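Local coordinates for cyclopenase asqI (Emericella nidulans, PDB 5YY3), which catalyses the conversion of 4'-methoxycyclopenin into 4'-methoxyviridicatin, a ring contraction in aspoquinolone biosynthesis, and binds one zinc ion per subunit, at residues Arg224-Ser229 / Trp396-Gln401; Leu427-Gln432 / Thr639-Tyr644; Lys459-His464 / Gly539-Pro544; Ser475-Arg478 / Glu484-Gln487. All coordinates share one frame; numbering follows the deposited sequence.

Interaction 1: Arg224-Ser229 / Trp396-Gln401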
loop_
_atom_site.group_PDB
_atom_site.type_symbol
_atom_site.label_atom_id
_atom_site.label_comp_id
_atom_site.label_asym_id
_atom_site.label_seq_id
_atom_site.Cartn_x
_atom_site.Cartn_y
_atom_site.Cartn_z
ATOM N N ARG A 224 -18.345 13.898 10.297
ATOM C CA ARG A 224 -17.248 14.557 9.611
ATOM C C ARG A 224 -15.950 13.708 9.589
ATOM O O ARG A 224 -15.296 13.579 8.544
ATOM C CB ARG A 224 -16.987 15.917 10.257
ATOM C CG ARG A 224 -18.084 16.955 9.991
ATOM C CD ARG A 224 -17.691 18.299 10.583
ATOM N NE ARG A 224 -18.678 19.342 10.319
ATOM C CZ ARG A 224 -18.627 20.163 9.276
ATOM N NH1 ARG A 224 -17.644 20.049 8.390
ATOM N NH2 ARG A 224 -19.565 21.080 9.101
ATOM N N TYR A 225 -15.575 13.148 10.739
ATOM C CA TYR A 225 -14.413 12.273 10.825
ATOM C C TYR A 225 -14.521 11.065 9.897
ATOM O O TYR A 225 -13.550 10.671 9.236
ATOM C CB TYR A 225 -14.228 11.771 12.245
ATOM C CG TYR A 225 -12.948 10.973 12.457
ATOM C CD1 TYR A 225 -11.703 11.566 12.267
ATOM C CD2 TYR A 225 -12.987 9.633 12.853
ATOM C CE1 TYR A 225 -10.523 10.854 12.482
ATOM C CE2 TYR A 225 -11.806 8.906 13.075
ATOM C CZ TYR A 225 -10.578 9.530 12.876
ATOM O OH TYR A 225 -9.389 8.860 13.089
ATOM N N GLU A 226 -15.705 10.470 9.861
ATOM C CA GLU A 226 -15.910 9.289 9.048
ATOM C C GLU A 226 -15.900 9.674 7.583
ATOM O O GLU A 226 -15.325 8.971 6.759
ATOM C CB GLU A 226 -17.215 8.598 9.427
ATOM C CG GLU A 226 -17.084 7.771 10.696
ATOM C CD GLU A 226 -18.078 6.629 10.747
ATOM O OE1 GLU A 226 -19.299 6.891 10.684
ATOM O OE2 GLU A 226 -17.646 5.464 10.851
ATOM N N THR A 227 -16.529 10.801 7.258
ATOM C CA THR A 227 -16.524 11.287 5.884
ATOM C C THR A 227 -15.092 11.606 5.444
ATOM O O THR A 227 -14.708 11.336 4.304
ATOM C CB THR A 227 -17.424 12.526 5.736
ATOM O OG1 THR A 227 -18.782 12.152 6.026
ATOM C CG2 THR A 227 -17.339 13.109 4.330
ATOM N N GLU A 228 -14.302 12.175 6.350
ATOM C CA GLU A 228 -12.911 12.505 6.048
ATOM C C GLU A 228 -12.141 11.218 5.778
ATOM O O GLU A 228 -11.288 11.157 4.881
ATOM C CB GLU A 228 -12.265 13.276 7.198
ATOM C CG GLU A 228 -10.939 13.928 6.837
ATOM C CD GLU A 228 -11.118 15.264 6.128
ATOM O OE1 GLU A 228 -12.275 15.634 5.812
ATOM O OE2 GLU A 228 -10.095 15.954 5.895
ATOM N N SER A 229 -12.445 10.193 6.566
ATOM C CA SER A 229 -11.916 8.856 6.336
ATOM C C SER A 229 -12.201 8.326 4.913
ATOM O O SER A 229 -11.313 7.804 4.252
ATOM C CB SER A 229 -12.484 7.893 7.374
ATOM O OG SER A 229 -11.617 6.780 7.536
ATOM N N TRP A 396 -15.065 5.885 20.872
ATOM C CA TRP A 396 -16.055 6.175 21.901
ATOM C C TRP A 396 -17.131 7.152 21.382
ATOM O O TRP A 396 -18.329 6.921 21.592
ATOM C CB TRP A 396 -15.388 6.729 23.168
ATOM C CG TRP A 396 -16.371 6.940 24.302
ATOM C CD1 TRP A 396 -16.867 8.130 24.737
ATOM C CD2 TRP A 396 -16.978 5.927 25.123
ATOM N NE1 TRP A 396 -17.743 7.926 25.779
ATOM C CE2 TRP A 396 -17.830 6.577 26.036
ATOM C CE3 TRP A 396 -16.899 4.529 25.164
ATOM C CZ2 TRP A 396 -18.587 5.892 26.989
ATOM C CZ3 TRP A 396 -17.644 3.845 26.111
ATOM C CH2 TRP A 396 -18.477 4.529 27.014
ATOM N N TYR A 397 -16.723 8.230 20.708
ATOM C CA TYR A 397 -17.708 9.172 20.146
ATOM C C TYR A 397 -18.693 8.451 19.221
ATOM O O TYR A 397 -19.885 8.753 19.229
ATOM C CB TYR A 397 -17.038 10.308 19.372
ATOM C CG TYR A 397 -16.039 11.163 20.141
ATOM C CD1 TYR A 397 -16.095 11.288 21.529
ATOM C CD2 TYR A 397 -15.031 11.841 19.462
ATOM C CE1 TYR A 397 -15.166 12.087 22.219
ATOM C CE2 TYR A 397 -14.104 12.632 20.138
ATOM C CZ TYR A 397 -14.175 12.752 21.515
ATOM O OH TYR A 397 -13.249 13.536 22.169
ATOM N N LYS A 398 -18.221 7.485 18.436
ATOM C CA LYS A 398 -19.165 6.788 17.561
ATOM C C LYS A 398 -20.080 5.872 18.382
ATOM O O LYS A 398 -21.219 5.626 17.986
ATOM C CB LYS A 398 -18.464 5.986 16.458
ATOM C CG LYS A 398 -19.477 5.389 15.467
ATOM C CD LYS A 398 -18.846 4.954 14.158
ATOM C CE LYS A 398 -19.818 4.111 13.329
ATOM N NZ LYS A 398 -19.171 3.549 12.086
ATOM N N HIS A 399 -19.601 5.395 19.534
ATOM C CA HIS A 399 -20.473 4.663 20.461
ATOM C C HIS A 399 -21.566 5.568 21.005
ATOM O O HIS A 399 -22.728 5.186 21.004
ATOM C CB HIS A 399 -19.687 4.066 21.627
ATOM C CG HIS A 399 -20.548 3.389 22.652
ATOM N ND1 HIS A 399 -21.426 2.371 22.338
ATOM C CD2 HIS A 399 -20.654 3.576 23.990
ATOM C CE1 HIS A 399 -22.037 1.963 23.433
ATOM N NE2 HIS A 399 -21.586 2.675 24.449
ATOM N N LEU A 400 -21.194 6.752 21.493
ATOM C CA LEU A 400 -22.191 7.768 21.859
ATOM C C LEU A 400 -23.207 7.968 20.736
ATOM O O LEU A 400 -24.418 8.012 20.980
ATOM C CB LEU A 400 -21.519 9.112 22.188
ATOM C CG LEU A 400 -20.544 9.060 23.361
ATOM C CD1 LEU A 400 -19.893 10.413 23.569
ATOM C CD2 LEU A 400 -21.280 8.610 24.621
ATOM N N GLN A 401 -22.713 8.074 19.498
ATOM C CA GLN A 401 -23.602 8.286 18.354
ATOM C C GLN A 401 -24.633 7.154 18.228
ATOM O O GLN A 401 -25.760 7.374 17.755
ATOM C CB GLN A 401 -22.802 8.404 17.057
ATOM C CG GLN A 401 -23.633 8.851 15.858
ATOM C CD GLN A 401 -22.946 8.562 14.527
ATOM O OE1 GLN A 401 -22.608 7.407 14.222
ATOM N NE2 GLN A 401 -22.736 9.610 13.723
HETATM O O HOH W 1 -21.826 9.082 10.918
#

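Interaction 2: Leu427-Gln432 / Thr639-Tyr644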
loop_
_atom_site.group_PDB
_atom_site.type_symbol
_atom_site.label_atom_id
_atom_site.label_comp_id
_atom_site.label_asym_id
_atom_site.label_seq_id
_atom_site.Cartn_x
_atom_site.Cartn_y
_atom_site.Cartn_z
ATOM N N LEU A 427 -30.437 24.912 -5.972
ATOM C CA LEU A 427 -29.407 24.937 -4.948
ATOM C C LEU A 427 -28.038 24.792 -5.601
ATOM O O LEU A 427 -27.824 23.892 -6.407
ATOM C CB LEU A 427 -29.637 23.816 -3.924
ATOM C CG LEU A 427 -28.600 23.675 -2.810
ATOM C CD1 LEU A 427 -28.534 24.961 -2.004
ATOM C CD2 LEU A 427 -28.942 22.486 -1.910
ATOM N N VAL A 428 -27.119 25.687 -5.265
ATOM C CA VAL A 428 -25.773 25.612 -5.791
ATOM C C VAL A 428 -24.717 25.765 -4.666
ATOM O O VAL A 428 -24.890 26.568 -3.743
ATOM C CB VAL A 428 -25.545 26.692 -6.888
ATOM C CG1 VAL A 428 -24.154 26.598 -7.451
ATOM C CG2 VAL A 428 -26.562 26.545 -8.024
ATOM N N VAL A 429 -23.643 24.978 -4.735
ATOM C CA VAL A 429 -22.438 25.234 -3.932
ATOM C C VAL A 429 -21.299 25.610 -4.897
ATOM O O VAL A 429 -21.031 24.864 -5.843
ATOM C CB VAL A 429 -22.046 23.991 -3.060
ATOM C CG1 VAL A 429 -20.894 24.317 -2.123
ATOM C CG2 VAL A 429 -23.256 23.502 -2.253
ATOM N N ARG A 430 -20.663 26.768 -4.686
ATOM C CA ARG A 430 -19.676 27.322 -5.641
ATOM C C ARG A 430 -18.482 27.909 -4.957
ATOM O O ARG A 430 -18.582 28.344 -3.821
ATOM C CB ARG A 430 -20.213 28.508 -6.459
ATOM C CG ARG A 430 -21.655 28.586 -6.724
ATOM C CD ARG A 430 -21.895 29.550 -7.883
ATOM N NE ARG A 430 -22.169 30.928 -7.504
ATOM C CZ ARG A 430 -22.700 31.796 -8.354
ATOM N NH1 ARG A 430 -22.958 31.398 -9.593
ATOM N NH2 ARG A 430 -22.967 33.045 -7.987
ATOM N N LEU A 431 -17.395 28.059 -5.702
ATOM C CA LEU A 431 -16.309 28.934 -5.283
ATOM C C LEU A 431 -16.787 30.385 -5.276
ATOM O O LEU A 431 -17.703 30.764 -6.014
ATOM C CB LEU A 431 -15.107 28.796 -6.216
ATOM C CG LEU A 431 -14.384 27.450 -6.232
ATOM C CD1 LEU A 431 -13.418 27.394 -7.407
ATOM C CD2 LEU A 431 -13.638 27.261 -4.914
ATOM N N GLN A 432 -16.165 31.197 -4.436
ATOM C CA GLN A 432 -16.454 32.612 -4.455
ATOM C C GLN A 432 -15.745 33.256 -5.644
ATOM O O GLN A 432 -16.300 34.124 -6.317
ATOM C CB GLN A 432 -16.021 33.264 -3.156
ATOM C CG GLN A 432 -16.936 32.982 -1.994
ATOM C CD GLN A 432 -16.519 33.779 -0.789
ATOM O OE1 GLN A 432 -16.214 34.972 -0.896
ATOM N NE2 GLN A 432 -16.459 33.122 0.363
ATOM N N THR A 639 -28.866 18.988 -4.600
ATOM C CA THR A 639 -28.034 19.133 -5.772
ATOM C C THR A 639 -26.699 18.447 -5.522
ATOM O O THR A 639 -26.233 18.377 -4.386
ATOM C CB THR A 639 -27.830 20.622 -6.128
ATOM O OG1 THR A 639 -27.254 20.734 -7.434
ATOM C CG2 THR A 639 -26.899 21.279 -5.136
ATOM N N THR A 640 -26.088 17.917 -6.573
ATOM C CA THR A 640 -24.794 17.267 -6.411
ATOM C C THR A 640 -23.682 18.292 -6.651
ATOM O O THR A 640 -23.864 19.247 -7.383
ATOM C CB THR A 640 -24.648 16.051 -7.358
ATOM O OG1 THR A 640 -25.813 15.229 -7.247
ATOM C CG2 THR A 640 -23.438 15.186 -6.965
ATOM N N PHE A 641 -22.548 18.118 -5.984
ATOM C CA PHE A 641 -21.360 18.920 -6.241
ATOM C C PHE A 641 -20.152 18.047 -5.955
ATOM O O PHE A 641 -20.279 16.960 -5.409
ATOM C CB PHE A 641 -21.323 20.192 -5.387
ATOM C CG PHE A 641 -21.158 19.936 -3.905
ATOM C CD1 PHE A 641 -22.233 19.509 -3.138
ATOM C CD2 PHE A 641 -19.941 20.148 -3.275
ATOM C CE1 PHE A 641 -22.091 19.280 -1.775
ATOM C CE2 PHE A 641 -19.802 19.932 -1.914
ATOM C CZ PHE A 641 -20.877 19.499 -1.171
ATOM N N LYS A 642 -18.976 18.527 -6.315
ATOM C CA LYS A 642 -17.785 17.744 -6.106
ATOM C C LYS A 642 -16.756 18.556 -5.339
ATOM O O LYS A 642 -16.594 19.763 -5.558
ATOM C CB LYS A 642 -17.209 17.267 -7.445
ATOM C CG LYS A 642 -18.056 16.197 -8.155
ATOM C CD LYS A 642 -17.318 15.657 -9.389
ATOM C CE LYS A 642 -18.243 14.931 -10.350
ATOM N NZ LYS A 642 -17.474 14.224 -11.421
ATOM N N ILE A 643 -16.071 17.886 -4.426
ATOM C CA ILE A 643 -14.931 18.477 -3.742
ATOM C C ILE A 643 -13.631 17.867 -4.261
ATOM O O ILE A 643 -13.480 16.643 -4.287
ATOM C CB ILE A 643 -15.032 18.285 -2.224
ATOM C CG1 ILE A 643 -16.384 18.809 -1.749
ATOM C CG2 ILE A 643 -13.904 18.996 -1.521
ATOM C CD1 ILE A 643 -16.613 18.611 -0.280
ATOM N N TYR A 644 -12.714 18.747 -4.659
ATOM C CA TYR A 644 -11.410 18.393 -5.215
ATOM C C TYR A 644 -10.298 18.660 -4.211
ATOM O O TYR A 644 -10.178 19.757 -3.660
ATOM C CB TYR A 644 -11.120 19.193 -6.497
ATOM C CG TYR A 644 -12.033 18.873 -7.660
ATOM C CD1 TYR A 644 -13.357 19.306 -7.668
ATOM C CD2 TYR A 644 -11.562 18.155 -8.766
ATOM C CE1 TYR A 644 -14.198 19.010 -8.733
ATOM C CE2 TYR A 644 -12.390 17.854 -9.830
ATOM C CZ TYR A 644 -13.707 18.285 -9.810
ATOM O OH TYR A 644 -14.540 17.993 -10.863
#

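Interaction 3: Lys459-His464 / Gly539-Pro544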
loop_
_atom_site.group_PDB
_atom_site.type_symbol
_atom_site.label_atom_id
_atom_site.label_comp_id
_atom_site.label_asym_id
_atom_site.label_seq_id
_atom_site.Cartn_x
_atom_site.Cartn_y
_atom_site.Cartn_z
ATOM N N LYS A 459 1.412 16.274 9.811
ATOM C CA LYS A 459 1.145 15.772 8.460
ATOM C C LYS A 459 0.626 16.825 7.469
ATOM O O LYS A 459 1.059 16.848 6.324
ATOM C CB LYS A 459 0.175 14.581 8.523
ATOM C CG LYS A 459 0.783 13.328 9.184
ATOM C CD LYS A 459 0.171 12.037 8.613
ATOM C CE LYS A 459 0.786 10.780 9.233
ATOM N NZ LYS A 459 0.655 10.743 10.734
ATOM N N ALA A 460 -0.294 17.684 7.905
ATOM C CA ALA A 460 -0.824 18.758 7.057
ATOM C C ALA A 460 -1.676 19.738 7.866
ATOM O O ALA A 460 -2.026 19.472 9.017
ATOM C CB ALA A 460 -1.650 18.184 5.903
ATOM N N LYS A 461 -1.968 20.882 7.257
ATOM C CA LYS A 461 -2.980 21.809 7.744
ATOM C C LYS A 461 -4.030 21.953 6.652
ATOM O O LYS A 461 -3.742 22.531 5.606
ATOM C CB LYS A 461 -2.386 23.181 8.081
ATOM C CG LYS A 461 -3.423 24.216 8.539
ATOM C CD LYS A 461 -4.021 23.820 9.893
ATOM C CE LYS A 461 -5.017 24.844 10.408
ATOM N NZ LYS A 461 -5.329 24.639 11.856
ATOM N N LEU A 462 -5.224 21.415 6.877
ATOM C CA LEU A 462 -6.275 21.463 5.865
ATOM C C LEU A 462 -6.808 22.890 5.741
ATOM O O LEU A 462 -6.759 23.678 6.688
ATOM C CB LEU A 462 -7.406 20.497 6.205
ATOM C CG LEU A 462 -8.568 20.449 5.197
ATOM C CD1 LEU A 462 -8.082 19.981 3.832
ATOM C CD2 LEU A 462 -9.713 19.564 5.681
ATOM N N GLY A 463 -7.297 23.224 4.560
ATOM C CA GLY A 463 -7.950 24.493 4.316
ATOM C C GLY A 463 -8.776 24.342 3.059
ATOM O O GLY A 463 -8.709 23.312 2.373
ATOM N N HIS A 464 -9.570 25.353 2.739
ATOM C CA HIS A 464 -10.311 25.294 1.493
ATOM C C HIS A 464 -10.400 26.673 0.855
ATOM O O HIS A 464 -10.368 27.692 1.553
ATOM C CB HIS A 464 -11.709 24.727 1.734
ATOM C CG HIS A 464 -12.569 25.611 2.580
ATOM N ND1 HIS A 464 -13.271 26.677 2.063
ATOM C CD2 HIS A 464 -12.824 25.602 3.911
ATOM C CE1 HIS A 464 -13.929 27.281 3.036
ATOM N NE2 HIS A 464 -13.680 26.645 4.167
ATOM N N GLY A 539 -9.692 33.144 12.099
ATOM C CA GLY A 539 -8.754 32.630 11.124
ATOM C C GLY A 539 -8.017 31.461 11.751
ATOM O O GLY A 539 -8.304 31.088 12.898
ATOM N N ASN A 540 -7.077 30.875 11.013
ATOM C CA ASN A 540 -6.236 29.800 11.544
ATOM C C ASN A 540 -5.514 30.196 12.820
ATOM O O ASN A 540 -5.059 31.342 12.948
ATOM C CB ASN A 540 -5.198 29.368 10.510
ATOM C CG ASN A 540 -5.738 28.356 9.535
ATOM O OD1 ASN A 540 -6.890 27.907 9.654
ATOM N ND2 ASN A 540 -4.921 28.000 8.545
ATOM N N TYR A 541 -5.407 29.240 13.747
ATOM C CA TYR A 541 -4.688 29.424 15.006
ATOM C C TYR A 541 -5.316 30.512 15.879
ATOM O O TYR A 541 -4.621 31.246 16.596
ATOM C CB TYR A 541 -3.208 29.706 14.724
ATOM C CG TYR A 541 -2.666 28.687 13.751
ATOM C CD1 TYR A 541 -2.536 27.348 14.123
ATOM C CD2 TYR A 541 -2.337 29.042 12.447
ATOM C CE1 TYR A 541 -2.078 26.393 13.228
ATOM C CE2 TYR A 541 -1.875 28.098 11.547
ATOM C CZ TYR A 541 -1.750 26.777 11.943
ATOM O OH TYR A 541 -1.291 25.844 11.046
ATOM N N GLY A 542 -6.644 30.588 15.818
ATOM C CA GLY A 542 -7.405 31.473 16.680
ATOM C C GLY A 542 -7.207 32.953 16.410
ATOM O O GLY A 542 -7.512 33.771 17.273
ATOM N N GLU A 543 -6.695 33.308 15.230
ATOM C CA GLU A 543 -6.624 34.716 14.823
ATOM C C GLU A 543 -8.022 35.287 14.654
ATOM O O GLU A 543 -8.877 34.664 14.027
ATOM C CB GLU A 543 -5.839 34.880 13.519
ATOM C CG GLU A 543 -4.359 34.583 13.648
ATOM C CD GLU A 543 -3.609 35.696 14.359
ATOM O OE1 GLU A 543 -3.610 36.841 13.840
ATOM O OE2 GLU A 543 -3.035 35.428 15.441
ATOM N N PRO A 544 -8.261 36.488 15.194
ATOM C CA PRO A 544 -9.630 37.005 15.218
ATOM C C PRO A 544 -10.104 37.467 13.854
ATOM O O PRO A 544 -9.296 37.695 12.956
ATOM C CB PRO A 544 -9.547 38.192 16.183
ATOM C CG PRO A 544 -8.079 38.399 16.480
ATOM C CD PRO A 544 -7.285 37.518 15.569
HETATM O O HOH W 2 -5.735 25.906 6.401
#

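Interaction 4: Ser475-Arg478 / Glu484-Gln487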
loop_
_atom_site.group_PDB
_atom_site.type_symbol
_atom_site.label_atom_id
_atom_site.label_comp_id
_atom_site.label_asym_id
_atom_site.label_seq_id
_atom_site.Cartn_x
_atom_site.Cartn_y
_atom_site.Cartn_z
ATOM N N SER A 475 -42.202 32.439 -2.663
ATOM C CA SER A 475 -43.253 32.233 -1.689
ATOM C C SER A 475 -44.431 31.499 -2.288
ATOM O O SER A 475 -44.647 31.490 -3.496
ATOM C CB SER A 475 -43.716 33.552 -1.084
ATOM O OG SER A 475 -44.757 33.323 -0.147
ATOM N N CYS A 476 -45.209 30.927 -1.387
ATOM C CA CYS A 476 -46.187 29.901 -1.661
ATOM C C CYS A 476 -47.383 30.198 -0.717
ATOM O O CYS A 476 -48.470 29.618 -0.826
ATOM C CB CYS A 476 -45.508 28.530 -1.433
ATOM S SG CYS A 476 -46.491 27.046 -1.281
ATOM N N ARG A 477 -47.142 31.148 0.192
ATOM C CA ARG A 477 -48.078 31.594 1.236
ATOM C C ARG A 477 -49.368 32.182 0.642
ATOM O O ARG A 477 -49.320 32.882 -0.380
ATOM C CB ARG A 477 -47.378 32.638 2.125
ATOM C CG ARG A 477 -47.907 32.760 3.547
ATOM C CD ARG A 477 -47.113 33.802 4.372
ATOM N NE ARG A 477 -47.471 35.179 4.012
ATOM C CZ ARG A 477 -47.054 36.266 4.658
ATOM N NH1 ARG A 477 -46.256 36.157 5.712
ATOM N NH2 ARG A 477 -47.445 37.467 4.255
ATOM N N ARG A 478 -50.513 31.915 1.280
ATOM C CA ARG A 478 -51.817 32.343 0.742
ATOM C C ARG A 478 -51.914 33.866 0.585
ATOM O O ARG A 478 -52.258 34.369 -0.489
ATOM C CB ARG A 478 -52.956 31.818 1.624
ATOM C CG ARG A 478 -53.739 30.665 0.987
ATOM C CD ARG A 478 -54.366 29.743 2.027
ATOM N NE ARG A 478 -53.365 29.039 2.834
ATOM C CZ ARG A 478 -53.453 28.856 4.153
ATOM N NH1 ARG A 478 -54.495 29.332 4.831
ATOM N NH2 ARG A 478 -52.496 28.200 4.799
ATOM N N GLU A 484 -45.315 45.092 4.690
ATOM C CA GLU A 484 -46.167 45.210 5.868
ATOM C C GLU A 484 -46.297 43.887 6.615
ATOM O O GLU A 484 -46.341 43.872 7.840
ATOM C CB GLU A 484 -47.564 45.719 5.483
ATOM C CG GLU A 484 -47.603 47.149 4.950
ATOM C CD GLU A 484 -47.337 47.243 3.448
ATOM O OE1 GLU A 484 -47.120 46.194 2.805
ATOM O OE2 GLU A 484 -47.345 48.372 2.905
ATOM N N ASN A 485 -46.382 42.785 5.872
ATOM C CA ASN A 485 -46.451 41.443 6.463
ATOM C C ASN A 485 -45.451 40.496 5.787
ATOM O O ASN A 485 -45.825 39.736 4.885
ATOM C CB ASN A 485 -47.874 40.892 6.351
ATOM C CG ASN A 485 -48.089 39.603 7.145
ATOM O OD1 ASN A 485 -47.173 39.064 7.777
ATOM N ND2 ASN A 485 -49.327 39.115 7.129
ATOM N N PRO A 486 -44.178 40.549 6.215
ATOM C CA PRO A 486 -43.108 39.719 5.644
ATOM C C PRO A 486 -43.296 38.231 5.944
ATOM O O PRO A 486 -43.905 37.890 6.961
ATOM C CB PRO A 486 -41.835 40.242 6.336
ATOM C CG PRO A 486 -42.221 41.515 7.001
ATOM C CD PRO A 486 -43.679 41.389 7.316
ATOM N N GLN A 487 -42.795 37.366 5.064
ATOM C CA GLN A 487 -42.681 35.937 5.368
ATOM C C GLN A 487 -41.276 35.637 5.859
ATOM O O GLN A 487 -40.297 35.899 5.154
ATOM C CB GLN A 487 -42.989 35.079 4.147
ATOM C CG GLN A 487 -42.998 33.594 4.444
ATOM C CD GLN A 487 -43.508 32.785 3.266
ATOM O OE1 GLN A 487 -43.592 33.292 2.155
ATOM N NE2 GLN A 487 -43.873 31.538 3.508
#

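Interaction 1: Arg224-Ser229 / Trp396-Gln401
In the helical, hemocyanin-like domain, two long helices are joined across their gap by a buried salt bridge between Glu226 and Lys398. The backbones stay well apart, 9.5 Å between Glu226 CA and Lys398 CA, and the span is bridged by length of side chain. Lys398 leaves with CG anti to its backbone N (chi1 -174°) and stays extended out to the ammonium group, which reaches the carboxylate roughly at right angles to the glutamate chain. Lys398 NZ lies 2.7 Å from Glu226 OE2, on the syn side of that oxygen and 25° out of the carboxylate plane. Glu226 OE1 is 3.6 Å from Lys398 NZ, and the bridge is therefore one-pronged.

The bridge lies near the metal site without touching its ligand His218: the side chains of Lys398 and His218 are about 9 Å apart. In this tyrosinase-family fold, helix 391-410 packs on helix 210-231, which supplies Glu226 and also carries His218. Neither charge depends on the other alone: the backbone of Val237 gives its N-H to Glu226 OE2 and takes a hydrogen bond from Lys398 NZ through its carbonyl. On the other carboxylate oxygen a water forms a weak bond to Glu226 OE1, and the same water accepts from Gln401 NE2 at 3.0 Å, making a second, solvent-mediated link between the helices.

Interaction 2: Leu427-Gln432 / Thr639-Tyr644
One face of the Phe641 ring receives a methyl of Val429: Val429 CG2 stands 4.2 Å above the ring plane, displaced toward the rim, with Phe641 CD1 as its nearest carbon at 4.2 Å. The ring and the methyl belong to two strands of the mixed, branched sheet of the Ig-like part of this hemocyanin relative. Strands 427-431 and 639-644 run in nearly the same direction, 10° apart, with their axes 7.2 Å from each other at closest approach, yet they are not hydrogen-bonded neighbours. Each takes its backbone partners elsewhere: Val428 and Arg430 pair with strand 461-475, Thr639 and Phe641 with strand 571-580. Side chains therefore fill the gap between them.

Phe641 is held in it with CG between the backbone N and the carbonyl carbon (chi1 67°), and Ile444 of strand 443-449 touches both Phe641 and Val429, giving a buried apolar cluster. Two residues earlier on each strand the spacing narrows, to 6.0 Å between Leu427 CA and Thr639 CA. Here Leu427 and Thr639 lie obliquely across one another, and the threonine methyl, as modelled, comes nearest, although its exact placing is doubtful because it sits closer to the leucine carbonyl than normal packing allows. Ala575 of strand 571-580 lies against both of these side chains, so strand 571-580 also packs at this end. Thr639 CG2 is directed into the gap and meets the leucine branch point, Leu427 CG, at 3.7 Å.

Interaction 3: Lys459-His464 / Gly539-Pro544
Lys461 opens an extended strand, whereas Asn540 and Tyr541 occupy the corners of a tight turn resembling type II, in which Tyr541 takes a positive phi (63°) and a weak bond joins Gly542 N to Gly539 O at 3.4 Å. The lysine chain, bent at chi2 (67°), runs between the two turn side chains. Its methylenes lie against the phenol oxygen, with Lys461 CD 3.6 Å from Tyr541 OH, and Lys461 CE is 3.7 Å from Asn540 ND2 as lysine and amide slide past each other in opposite directions. The ammonium group then approaches the phenol ring obliquely: Lys461 NZ is 4.5 Å from the centroid of the Tyr541 ring, 33° off the normal, an off-centre cation-pi contact. Its stronger partners are carboxylates, for Lys461 NZ makes salt bridges to Glu457, Asp179 and Asp181. Glu457 also bonds to Tyr541 OH, and Asp181 accepts from the backbone N of Tyr541 and of Gly542. Asp181 belongs to helix 180-193, which bears the zinc ligands His186 and His190, and the contact is a charged seam between the Ig-like and the helical, metal-binding domains of a hemocyanin-type fold.

Interaction 4: Ser475-Arg478 / Glu484-Gln487
Arg477 reaches across to the opposite limb of its own loop and grips two successive carbonyls with the two ends of its guanidinium. Arg477 NH2 donates to Asn485 O at 2.9 Å and Arg477 NH1 to Pro486 O at 3.2 Å, both acceptors lying at the edge of the group and a little out of its plane. The second bond is the poorer one, since NH1 sits above the Pro486 carbonyl plane, 57° out of it. The segments form the two limbs of the surface loop that joins strands 461-475 and 487-497 of the Ig-like fold, and the grip ties the two ends of that loop together.

A bend at chi3 (76°) turns the guanidinium toward these carbonyls, while the aliphatic part of Arg477 passes Gln487 in the opposite sense, Arg477 CD lying 3.9 Å from Gln487 CD. A second link runs alongside: Ser475 OG donates to Gln487 OE1 at 2.6 Å, in the carbonyl plane of the amide. With Gln487 fully extended, its other terminal atom, NE2, bonds to the carbonyl of Glu421, which fixes which way the amide is flipped.

Further out, Arg477 NE is held by the carbonyl of Ser479, within the loop itself, and Pro481 packs on both Ser475 and Gln487. The serine hydroxyl has a second role as acceptor in an ST turn, where Arg477 N donates to Ser475 OG at 3.2 Å.

Overall arrangement
Burial alone does not set the chemistry of these contacts. Interaction 1 is internal to the helical domain and pairs opposite charges in a buried place near the zinc ligand His218, while interaction 2, also buried, is largely apolar and joins strands of the Ig-like sheet that share no backbone bonds. Interaction 3 is partly buried and mixes charge with an aromatic ring where the two domains meet; it touches interaction 1 through Leu462 and Glu228. Interaction 4, at the surface, relies on hydrogen bonds to backbone and amide groups. Strand 461-475 enters interaction 3 at its start and interaction 4 at its end, about 42 Å away between centres, and pairs with strand 422-431 of interaction 2.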